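Long-range contacts in GTPase-activating protein BEM3 (Saccharomyces cerevisiae S288C, PDB 6FSF), which activates GTP hydrolysis by the small GTPase CDC42 and, less efficiently, by RHO1, and binds phosphatidylinositol-3-phosphate, this chain being its tandem PX and PH domains: residues V11-F16 with K120-I125; G17-E22 with I39-R44; D168-L173 with T180-L185; G206-E211 with S220-I225. One frame throughout, in Å; residues are numbered along the deposited sequence.

Interaction 1. Residues V11-F16 with K120-I125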
# COMPACT_ATOMS: atom_id res chain seq x y z
N VAL A 11 -21.00 6.12 -1.82
CA VAL A 11 -21.55 5.08 -2.68
C VAL A 11 -22.67 4.38 -1.91
O VAL A 11 -22.44 3.88 -0.80
CB VAL A 11 -20.49 4.06 -3.13
CG1 VAL A 11 -21.14 2.94 -3.93
CG2 VAL A 11 -19.40 4.74 -3.95
N GLN A 12 -23.87 4.36 -2.48
CA GLN A 12 -24.98 3.68 -1.84
C GLN A 12 -24.72 2.17 -1.79
O GLN A 12 -24.09 1.62 -2.71
CB GLN A 12 -26.29 3.96 -2.58
CG GLN A 12 -26.69 5.43 -2.58
CD GLN A 12 -27.05 5.93 -1.20
OE1 GLN A 12 -27.83 5.32 -0.48
NE2 GLN A 12 -26.47 7.07 -0.82
N PRO A 13 -25.17 1.48 -0.74
CA PRO A 13 -24.90 0.03 -0.65
C PRO A 13 -25.42 -0.76 -1.84
O PRO A 13 -24.78 -1.73 -2.26
CB PRO A 13 -25.60 -0.36 0.65
CG PRO A 13 -25.63 0.89 1.46
CD PRO A 13 -25.82 2.00 0.47
N GLU A 14 -26.57 -0.37 -2.39
CA GLU A 14 -27.13 -1.07 -3.55
C GLU A 14 -26.28 -0.91 -4.80
O GLU A 14 -26.52 -1.61 -5.79
CB GLU A 14 -28.55 -0.58 -3.83
CG GLU A 14 -29.54 -0.82 -2.71
CD GLU A 14 -29.48 0.25 -1.63
OE1 GLU A 14 -29.02 1.38 -1.93
OE2 GLU A 14 -29.89 -0.03 -0.49
N ASP A 15 -25.29 -0.01 -4.79
CA ASP A 15 -24.45 0.26 -5.94
C ASP A 15 -23.02 -0.23 -5.76
O ASP A 15 -22.13 0.19 -6.51
CB ASP A 15 -24.45 1.76 -6.26
CG ASP A 15 -25.81 2.28 -6.66
OD1 ASP A 15 -26.61 1.49 -7.21
OD2 ASP A 15 -26.09 3.47 -6.43
N PHE A 16 -22.77 -1.10 -4.78
CA PHE A 16 -21.43 -1.63 -4.58
C PHE A 16 -20.93 -2.43 -5.78
O PHE A 16 -19.72 -2.58 -5.96
CB PHE A 16 -21.38 -2.51 -3.34
CG PHE A 16 -21.37 -1.75 -2.05
CD1 PHE A 16 -21.09 -0.39 -2.03
CD2 PHE A 16 -21.62 -2.39 -0.85
CE1 PHE A 16 -21.07 0.31 -0.84
CE2 PHE A 16 -21.61 -1.69 0.34
CZ PHE A 16 -21.33 -0.34 0.35
N LYS A 120 -22.87 0.33 7.21
CA LYS A 120 -21.58 0.40 7.90
C LYS A 120 -20.42 0.36 6.91
O LYS A 120 -19.44 1.09 7.06
CB LYS A 120 -21.48 -0.75 8.90
CG LYS A 120 -20.40 -0.58 9.96
CD LYS A 120 -20.84 0.41 11.03
CE LYS A 120 -19.80 0.51 12.14
NZ LYS A 120 -20.26 1.39 13.25
N ILE A 121 -20.52 -0.50 5.89
CA ILE A 121 -19.48 -0.56 4.87
C ILE A 121 -19.43 0.75 4.09
O ILE A 121 -18.35 1.26 3.77
CB ILE A 121 -19.72 -1.77 3.94
CG1 ILE A 121 -19.72 -3.07 4.73
CG2 ILE A 121 -18.67 -1.82 2.84
CD1 ILE A 121 -20.00 -4.30 3.89
N ALA A 122 -20.60 1.31 3.77
CA ALA A 122 -20.64 2.57 3.04
C ALA A 122 -20.02 3.70 3.86
O ALA A 122 -19.25 4.51 3.34
CB ALA A 122 -22.08 2.91 2.65
N GLN A 123 -20.36 3.76 5.15
CA GLN A 123 -19.74 4.75 6.03
C GLN A 123 -18.24 4.54 6.12
O GLN A 123 -17.47 5.50 6.25
CB GLN A 123 -20.36 4.68 7.42
CG GLN A 123 -21.84 5.04 7.47
CD GLN A 123 -22.44 4.77 8.84
OE1 GLN A 123 -21.86 4.06 9.66
NE2 GLN A 123 -23.62 5.34 9.08
N PHE A 124 -17.80 3.28 6.04
CA PHE A 124 -16.37 2.98 6.12
C PHE A 124 -15.60 3.68 5.00
O PHE A 124 -14.62 4.39 5.27
CB PHE A 124 -16.17 1.46 6.06
CG PHE A 124 -14.76 1.01 6.27
CD1 PHE A 124 -14.22 0.95 7.55
CD2 PHE A 124 -13.97 0.63 5.20
CE1 PHE A 124 -12.92 0.53 7.75
CE2 PHE A 124 -12.67 0.20 5.39
CZ PHE A 124 -12.14 0.15 6.67
N ILE A 125 -16.04 3.51 3.75
CA ILE A 125 -15.32 4.09 2.61
C ILE A 125 -15.63 5.56 2.40
O ILE A 125 -15.01 6.19 1.53
CB ILE A 125 -15.63 3.33 1.31
CG1 ILE A 125 -17.08 3.55 0.88
CG2 ILE A 125 -15.36 1.84 1.49
CD1 ILE A 125 -17.44 2.88 -0.43

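Interaction 2. Residues G17-E22 with I39-R44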
# COMPACT_ATOMS: atom_id res chain seq x y z
N GLY A 17 -21.84 -2.94 -6.61
CA GLY A 17 -21.43 -3.72 -7.76
C GLY A 17 -20.85 -2.91 -8.90
O GLY A 17 -20.24 -3.48 -9.80
N THR A 18 -21.02 -1.59 -8.86
CA THR A 18 -20.55 -0.72 -9.94
C THR A 18 -19.17 -0.15 -9.69
O THR A 18 -18.73 0.73 -10.44
CB THR A 18 -21.54 0.42 -10.16
OG1 THR A 18 -21.43 1.37 -9.08
CG2 THR A 18 -22.97 -0.10 -10.21
N ILE A 19 -18.46 -0.61 -8.66
CA ILE A 19 -17.15 -0.06 -8.33
C ILE A 19 -16.12 -1.17 -8.31
O ILE A 19 -16.43 -2.33 -8.01
CB ILE A 19 -17.15 0.69 -6.97
CG1 ILE A 19 -17.49 -0.26 -5.82
CG2 ILE A 19 -18.12 1.87 -7.00
CD1 ILE A 19 -17.24 0.33 -4.44
N GLN A 20 -14.88 -0.81 -8.64
CA GLN A 20 -13.72 -1.65 -8.42
C GLN A 20 -12.86 -1.03 -7.34
O GLN A 20 -12.86 0.19 -7.16
CB GLN A 20 -12.90 -1.83 -9.70
CG GLN A 20 -13.71 -2.21 -10.93
CD GLN A 20 -12.88 -2.13 -12.20
OE1 GLN A 20 -13.26 -1.45 -13.15
NE2 GLN A 20 -11.75 -2.83 -12.22
N ILE A 21 -12.12 -1.87 -6.62
CA ILE A 21 -11.20 -1.40 -5.59
C ILE A 21 -9.78 -1.76 -6.00
O ILE A 21 -9.55 -2.72 -6.74
CB ILE A 21 -11.55 -1.99 -4.20
CG1 ILE A 21 -11.21 -3.49 -4.12
CG2 ILE A 21 -13.01 -1.76 -3.87
CD1 ILE A 21 -9.87 -3.79 -3.45
N GLU A 22 -8.83 -0.97 -5.51
CA GLU A 22 -7.41 -1.27 -5.70
C GLU A 22 -6.66 -0.78 -4.47
O GLU A 22 -6.60 0.43 -4.22
CB GLU A 22 -6.87 -0.62 -6.97
CG GLU A 22 -5.43 -1.00 -7.27
CD GLU A 22 -4.88 -0.31 -8.50
OE1 GLU A 22 -5.62 0.46 -9.14
OE2 GLU A 22 -3.70 -0.55 -8.84
N ILE A 39 -6.44 2.97 -0.15
CA ILE A 39 -7.35 2.21 -0.99
C ILE A 39 -8.02 3.14 -1.98
O ILE A 39 -8.51 4.22 -1.60
CB ILE A 39 -8.42 1.48 -0.14
CG1 ILE A 39 -7.75 0.51 0.83
CG2 ILE A 39 -9.41 0.76 -1.04
CD1 ILE A 39 -8.68 -0.02 1.89
N ALA A 40 -8.07 2.74 -3.24
CA ALA A 40 -8.68 3.52 -4.30
C ALA A 40 -10.01 2.90 -4.71
O ALA A 40 -10.12 1.68 -4.86
CB ALA A 40 -7.76 3.63 -5.51
N ILE A 41 -11.02 3.75 -4.88
CA ILE A 41 -12.34 3.34 -5.34
C ILE A 41 -12.52 3.85 -6.77
O ILE A 41 -12.31 5.04 -7.04
CB ILE A 41 -13.45 3.88 -4.42
CG1 ILE A 41 -13.35 3.23 -3.04
CG2 ILE A 41 -14.82 3.61 -5.02
CD1 ILE A 41 -13.60 1.74 -3.05
N ILE A 42 -12.89 2.95 -7.67
CA ILE A 42 -12.88 3.21 -9.10
C ILE A 42 -14.25 2.88 -9.68
O ILE A 42 -14.81 1.82 -9.39
CB ILE A 42 -11.77 2.39 -9.81
CG1 ILE A 42 -10.39 2.91 -9.40
CG2 ILE A 42 -11.95 2.43 -11.32
CD1 ILE A 42 -9.36 1.82 -9.21
N ASP A 43 -14.78 3.79 -10.50
CA ASP A 43 -16.02 3.53 -11.21
C ASP A 43 -15.78 2.50 -12.31
O ASP A 43 -14.89 2.67 -13.14
CB ASP A 43 -16.58 4.82 -11.80
CG ASP A 43 -17.84 4.59 -12.62
OD1 ASP A 43 -17.79 4.75 -13.86
OD2 ASP A 43 -18.88 4.24 -12.03
N ARG A 44 -16.59 1.44 -12.31
CA ARG A 44 -16.35 0.31 -13.20
C ARG A 44 -16.44 0.71 -14.67
O ARG A 44 -15.54 0.42 -15.47
CB ARG A 44 -17.35 -0.81 -12.90
CG ARG A 44 -17.24 -2.02 -13.81
CD ARG A 44 -16.47 -3.14 -13.14
NE ARG A 44 -17.14 -3.58 -11.91
CZ ARG A 44 -16.68 -4.52 -11.10
NH1 ARG A 44 -15.54 -5.15 -11.38
NH2 ARG A 44 -17.35 -4.85 -10.01

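Interaction 3. Residues D168-L173 with T180-L185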
# COMPACT_ATOMS: atom_id res chain seq x y z
N ASP A 168 15.52 15.98 -10.82
CA ASP A 168 16.45 16.02 -11.94
C ASP A 168 17.10 14.65 -12.12
O ASP A 168 16.46 13.72 -12.62
CB ASP A 168 17.49 17.12 -11.74
CG ASP A 168 16.86 18.50 -11.63
OD1 ASP A 168 16.54 19.10 -12.68
OD2 ASP A 168 16.67 18.99 -10.49
N ASP A 169 18.36 14.52 -11.72
CA ASP A 169 19.08 13.25 -11.68
C ASP A 169 19.61 12.99 -10.28
O ASP A 169 20.72 12.47 -10.11
CB ASP A 169 20.21 13.23 -12.71
CG ASP A 169 19.81 12.61 -14.03
OD1 ASP A 169 18.59 12.53 -14.32
OD2 ASP A 169 20.71 12.20 -14.78
N VAL A 170 18.84 13.37 -9.28
CA VAL A 170 19.21 13.23 -7.88
C VAL A 170 18.02 12.65 -7.12
O VAL A 170 16.89 13.13 -7.27
CB VAL A 170 19.66 14.57 -7.27
CG1 VAL A 170 19.77 14.48 -5.76
CG2 VAL A 170 20.99 15.01 -7.88
N LEU A 171 18.27 11.63 -6.31
CA LEU A 171 17.23 10.98 -5.52
C LEU A 171 17.25 11.53 -4.10
O LEU A 171 18.32 11.67 -3.50
CB LEU A 171 17.41 9.47 -5.51
CG LEU A 171 16.49 8.66 -4.60
CD1 LEU A 171 15.03 8.97 -4.90
CD2 LEU A 171 16.77 7.17 -4.73
N GLN A 172 16.07 11.85 -3.57
CA GLN A 172 15.93 12.36 -2.21
C GLN A 172 15.02 11.43 -1.42
O GLN A 172 13.95 11.06 -1.90
CB GLN A 172 15.38 13.79 -2.20
CG GLN A 172 16.21 14.78 -3.00
CD GLN A 172 16.10 16.20 -2.46
OE1 GLN A 172 15.47 16.44 -1.43
NE2 GLN A 172 16.70 17.15 -3.17
N LEU A 173 15.45 11.07 -0.22
CA LEU A 173 14.67 10.21 0.67
C LEU A 173 14.32 10.96 1.94
O LEU A 173 15.16 11.64 2.53
CB LEU A 173 15.44 8.93 1.01
CG LEU A 173 15.92 8.09 -0.18
CD1 LEU A 173 16.59 6.80 0.28
CD2 LEU A 173 14.77 7.80 -1.13
N THR A 180 16.65 12.67 5.15
CA THR A 180 17.61 11.79 5.80
C THR A 180 18.64 11.20 4.85
O THR A 180 19.69 10.74 5.31
CB THR A 180 16.90 10.64 6.53
OG1 THR A 180 16.18 9.84 5.58
CG2 THR A 180 15.92 11.19 7.56
N GLU A 181 18.39 11.20 3.54
CA GLU A 181 19.32 10.68 2.55
C GLU A 181 19.18 11.46 1.25
O GLU A 181 18.07 11.86 0.88
CB GLU A 181 19.09 9.18 2.28
CG GLU A 181 19.58 8.22 3.37
CD GLU A 181 18.51 7.87 4.39
OE1 GLU A 181 18.84 7.16 5.37
OE2 GLU A 181 17.35 8.28 4.21
N THR A 182 20.30 11.68 0.57
CA THR A 182 20.32 12.39 -0.71
C THR A 182 21.36 11.72 -1.60
O THR A 182 22.50 11.52 -1.17
CB THR A 182 20.63 13.88 -0.52
OG1 THR A 182 19.80 14.41 0.52
CG2 THR A 182 20.36 14.67 -1.80
N ILE A 183 20.97 11.38 -2.83
CA ILE A 183 21.75 10.48 -3.67
C ILE A 183 21.95 11.06 -5.06
O ILE A 183 21.01 11.55 -5.69
CB ILE A 183 21.09 9.08 -3.74
CG1 ILE A 183 21.36 8.34 -2.45
CG2 ILE A 183 21.62 8.28 -4.91
CD1 ILE A 183 22.82 8.49 -2.00
N LYS A 184 23.19 10.98 -5.55
CA LYS A 184 23.52 11.34 -6.92
C LYS A 184 23.46 10.09 -7.79
O LYS A 184 24.11 9.08 -7.49
CB LYS A 184 24.92 11.96 -7.00
CG LYS A 184 24.98 13.45 -6.76
CD LYS A 184 26.43 13.89 -6.65
CE LYS A 184 26.67 15.24 -7.31
NZ LYS A 184 28.11 15.59 -7.24
N LEU A 185 22.67 10.15 -8.87
CA LEU A 185 22.60 9.01 -9.79
C LEU A 185 23.80 8.94 -10.72
O LEU A 185 24.17 7.85 -11.17
CB LEU A 185 21.31 9.06 -10.61
CG LEU A 185 20.09 8.32 -10.05
CD1 LEU A 185 19.50 9.06 -8.86
CD2 LEU A 185 19.04 8.12 -11.14

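Interaction 4. Residues G206-E211 with S220-I225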
# COMPACT_ATOMS: atom_id res chain seq x y z
N GLY A 206 13.50 -5.60 -5.11
CA GLY A 206 14.58 -4.76 -4.64
C GLY A 206 15.69 -4.50 -5.64
O GLY A 206 15.85 -5.23 -6.62
N PHE A 207 16.47 -3.45 -5.38
CA PHE A 207 17.62 -3.11 -6.18
C PHE A 207 18.64 -2.41 -5.30
O PHE A 207 18.32 -1.93 -4.21
CB PHE A 207 17.24 -2.23 -7.38
CG PHE A 207 16.31 -1.11 -7.04
CD1 PHE A 207 14.94 -1.24 -7.23
CD2 PHE A 207 16.79 0.08 -6.53
CE1 PHE A 207 14.08 -0.21 -6.92
CE2 PHE A 207 15.94 1.12 -6.22
CZ PHE A 207 14.58 0.97 -6.41
N LEU A 208 19.88 -2.36 -5.78
CA LEU A 208 21.00 -1.79 -5.03
C LEU A 208 21.54 -0.57 -5.75
O LEU A 208 21.81 -0.63 -6.95
CB LEU A 208 22.11 -2.83 -4.84
CG LEU A 208 23.45 -2.30 -4.31
CD1 LEU A 208 23.25 -1.64 -2.95
CD2 LEU A 208 24.48 -3.41 -4.23
N ILE A 209 21.71 0.52 -5.01
CA ILE A 209 22.33 1.74 -5.52
C ILE A 209 23.66 1.92 -4.81
O ILE A 209 23.71 2.07 -3.58
CB ILE A 209 21.42 2.97 -5.31
CG1 ILE A 209 20.07 2.75 -5.99
CG2 ILE A 209 22.09 4.22 -5.85
CD1 ILE A 209 19.16 3.96 -5.94
N THR A 210 24.75 1.89 -5.58
CA THR A 210 26.11 1.99 -5.04
C THR A 210 26.70 3.32 -5.48
O THR A 210 27.19 3.45 -6.61
CB THR A 210 26.97 0.82 -5.52
OG1 THR A 210 26.33 -0.42 -5.18
CG2 THR A 210 28.33 0.86 -4.85
N GLU A 211 26.69 4.30 -4.58
CA GLU A 211 27.10 5.67 -4.90
C GLU A 211 28.59 5.85 -4.64
O GLU A 211 29.07 5.59 -3.53
CB GLU A 211 26.29 6.67 -4.08
CG GLU A 211 26.46 8.11 -4.51
CD GLU A 211 25.79 9.09 -3.57
OE1 GLU A 211 25.92 8.92 -2.34
OE2 GLU A 211 25.12 10.02 -4.06
N SER A 220 32.87 4.16 -1.55
CA SER A 220 31.54 3.89 -2.07
C SER A 220 30.53 3.75 -0.93
O SER A 220 30.91 3.67 0.23
CB SER A 220 31.53 2.62 -2.93
OG SER A 220 31.64 1.46 -2.12
N THR A 221 29.25 3.72 -1.28
CA THR A 221 28.18 3.52 -0.32
C THR A 221 27.02 2.81 -1.02
O THR A 221 26.72 3.10 -2.17
CB THR A 221 27.70 4.84 0.30
OG1 THR A 221 28.83 5.68 0.56
CG2 THR A 221 26.97 4.59 1.60
N LYS A 222 26.38 1.88 -0.31
CA LYS A 222 25.37 1.01 -0.88
C LYS A 222 24.04 1.19 -0.15
O LYS A 222 23.99 1.09 1.08
CB LYS A 222 25.78 -0.46 -0.79
CG LYS A 222 27.24 -0.74 -1.09
CD LYS A 222 27.65 -2.06 -0.47
CE LYS A 222 28.51 -2.88 -1.43
NZ LYS A 222 28.75 -4.25 -0.90
N TYR A 223 22.97 1.43 -0.91
CA TYR A 223 21.62 1.54 -0.37
C TYR A 223 20.74 0.47 -1.01
O TYR A 223 20.66 0.39 -2.24
CB TYR A 223 21.00 2.92 -0.62
CG TYR A 223 21.73 4.10 0.02
CD1 TYR A 223 22.84 3.91 0.82
CD2 TYR A 223 21.29 5.40 -0.16
CE1 TYR A 223 23.51 4.97 1.39
CE2 TYR A 223 21.95 6.47 0.42
CZ TYR A 223 23.06 6.24 1.20
OH TYR A 223 23.73 7.29 1.78
N TYR A 224 20.09 -0.34 -0.18
CA TYR A 224 19.17 -1.37 -0.65
C TYR A 224 17.74 -0.82 -0.56
O TYR A 224 17.30 -0.41 0.51
CB TYR A 224 19.32 -2.65 0.17
CG TYR A 224 20.70 -3.25 0.08
CD1 TYR A 224 21.00 -4.22 -0.86
CD2 TYR A 224 21.72 -2.82 0.93
CE1 TYR A 224 22.27 -4.77 -0.95
CE2 TYR A 224 22.99 -3.36 0.85
CZ TYR A 224 23.26 -4.33 -0.10
OH TYR A 224 24.52 -4.87 -0.18
N ILE A 225 17.04 -0.81 -1.69
CA ILE A 225 15.73 -0.19 -1.80
C ILE A 225 14.76 -1.18 -2.44
O ILE A 225 15.08 -1.79 -3.46
CB ILE A 225 15.79 1.11 -2.63
CG1 ILE A 225 16.74 2.11 -1.98
CG2 ILE A 225 14.40 1.70 -2.80
CD1 ILE A 225 17.20 3.21 -2.90

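Interaction 1. Residues V11-F16 with K120-I125
Helix 115-125 of the PX domain receives F16, P13 and V11 against I121, A122 and I125, so that the chain just before the first strand of the domain is packed against a helix about a hundred residues later. Residues 13-16 begin a 3-10 segment that continues past F16, with F16 N bonded to P13 O at 3.3 Å, and this turn brings the proline back over its own phenylalanine: P13 CA sits 3.7 Å above the centre of the F16 ring. The F16 side chain leaves the backbone toward the helix, with CG anti to the carbonyl carbon (chi1 -76°). There the rim atoms do the touching. CE2 rests 3.9 Å from I121 CG2, which approaches the ring obliquely, while CZ comes 3.9 Å from A122 N at the edge of the ring. In a PX domain, helices pack beside a small antiparallel sheet, and the short A122 suits a helix surface approached this closely: its CB is 3.6 Å from V11 O and 4.3 Å from P13 CG. V11 CB meets I125 CD1 at 4.2 Å, a purely apolar touch. An alanine in place of F16 would probably leave a gap between P13 and the I121 side chain, and F108, which stacks edge-to-face on the ring, would lose its partner. F108 also touches I121 and I125, and F53 of strand 49-55 packs on I125.

Interaction 2. Residues G17-E22 with I39-R44
Q20 and I42 form a hydrogen-bonded antiparallel pair, Q20 N giving to I42 O at 2.7 Å and I42 N returning to Q20 O at 2.8 Å. E22 and A40 repeat the pattern two residues on, and R44 N to T18 O prolongs it beyond the strand. The paired segments form a beta hairpin. Between the bonded pairs, I21 CA comes 3.3 Å from A40 O in a CA-H...O contact.

Next comes the arginine. R44 CG lies anti to the backbone N (chi1 178°), and bends at chi2 and chi3 fold the guanidinium against Q20. R44 NH2 donates to G17 O at 3.2 Å with an N-H...O angle of 166°; the oxygen lies in the guanidinium plane, but the nitrogen stands above the carbonyl plane of G17. Q20 CG packs over a guanidinium face, 3.5 Å from R44 NH1, with amide and guanidinium planes 10° apart. An alanine at Q20 would probably deprive that face of this aliphatic cover and leave the arginine freer to swing about its bond to G17.

The apolar contacts bring together branched side chains well suited to strands: I41 CD1 touches I21 CG2 at 3.6 Å, and I41 CG2 meets I19 CD1 at 4.1 Å. In the PX sheet, I41 pairs onward with strand 49-55, while helix 90-107 lays Y104 on I21 and I39.

Interaction 3. Residues D168-L173 with T180-L185
L171 and I183 exchange two backbone bonds, I183 N to L171 O at 2.7 Å and L171 N to I183 O at 2.8 Å, in the hairpin of the third and fourth strands of the PH domain. Toward its turn the hairpin carries a classic beta bulge, in which T180 and E181 both face L173. L173 O accepts T180 N at 3.2 Å and, weakly, E181 N, while L173 N gives a bond to E181 O at 2.9 Å that is close to straight (172°). At the other end L185 N reaches D169 O. The E181 chain bends at chi2 (93°), and OE2, 3.8 Å from L173 CB, forms a salt bridge with R162 of strand 160-167, which gives its charge a mate while E181 CB lies 3.9 Å from L173 CB.

On the face bearing the leucines, L171 CB touches both I183 CB and L185 CD1, the latter 4.0 Å away. These branched aliphatic groups suit a domain core: W236 of helix 230-240 touches L171, and F240 touches L185. On the other face V170 and T182 meet obliquely by their methyl groups. V170 CG1, anti to its backbone N (chi1 168°), lies only 3.2 Å from I183 O.

Interaction 4. Residues G206-E211 with S220-I225
L208 sets its CD1 methyl over the face of the Y224 ring, the bump of one strand meeting the flat of the next. The methyl is 3.9 Å from the ring centroid and 11° off the normal, a CH-pi contact, and the two side chains lie side by side, pointing the same way. The same methyl lies against K222, 3.5 Å from its CB, and touches Y223 O at 3.4 Å. L208 CD2 reaches the rim of the Y224 ring at CE1. Farther along this face T210 CG2 meets S220 CB, two small groups that fit where the strands draw close.

The other face is built round I225. F207 holds its CG between backbone N and carbonyl carbon (chi1 45°), and its ring crosses I225 obliquely, with I225 O 3.7 Å above the plane, over the centre. That oxygen also accepts F207 N, so one carbonyl oxygen faces the ring and takes a bond from the same residue. The ring's far rim wedges against the isoleucine, CE2 lying 3.6 Å from I225 CB, and I225 CD1 goes on to meet I209 CD1 at 3.7 Å. Beneath the side chains, paired bonds join F207 to I225, I209 to Y223 and E211 to T221; I209 N to Y223 O is nearly straight at 175°.

This is the hairpin of the last two PH strands. Strand 188-193 pairs with 206-211, strand 142-148 flanks 221-226 and supplies R148 for a cation-pi contact with Y224, and helix 230-240 lies over the face that carries F207, I209 and I225, touching F207 through L237 and I209 through F240.

Interactions 1 and 2 belong to the PX domain and interactions 3 and 4 to the PH domain, the pairs lying on opposite sides of the chain's centre. Residues 11-16 run straight into 17-22, so interaction 2 is nested within the loop closed by interaction 1, with centres 11 Å apart. Interactions 3 and 4 follow in series along the same seven-stranded sheet, 12 Å apart, and touch: K184 N probably bonds to E211 OE2 at 2.6 Å, and I183 packs on Y223, tying the two hairpins together. Centres in different domains lie 35 to 44 Å apart without contact, consistent with two modules, joined in tandem, that each fold round their own core.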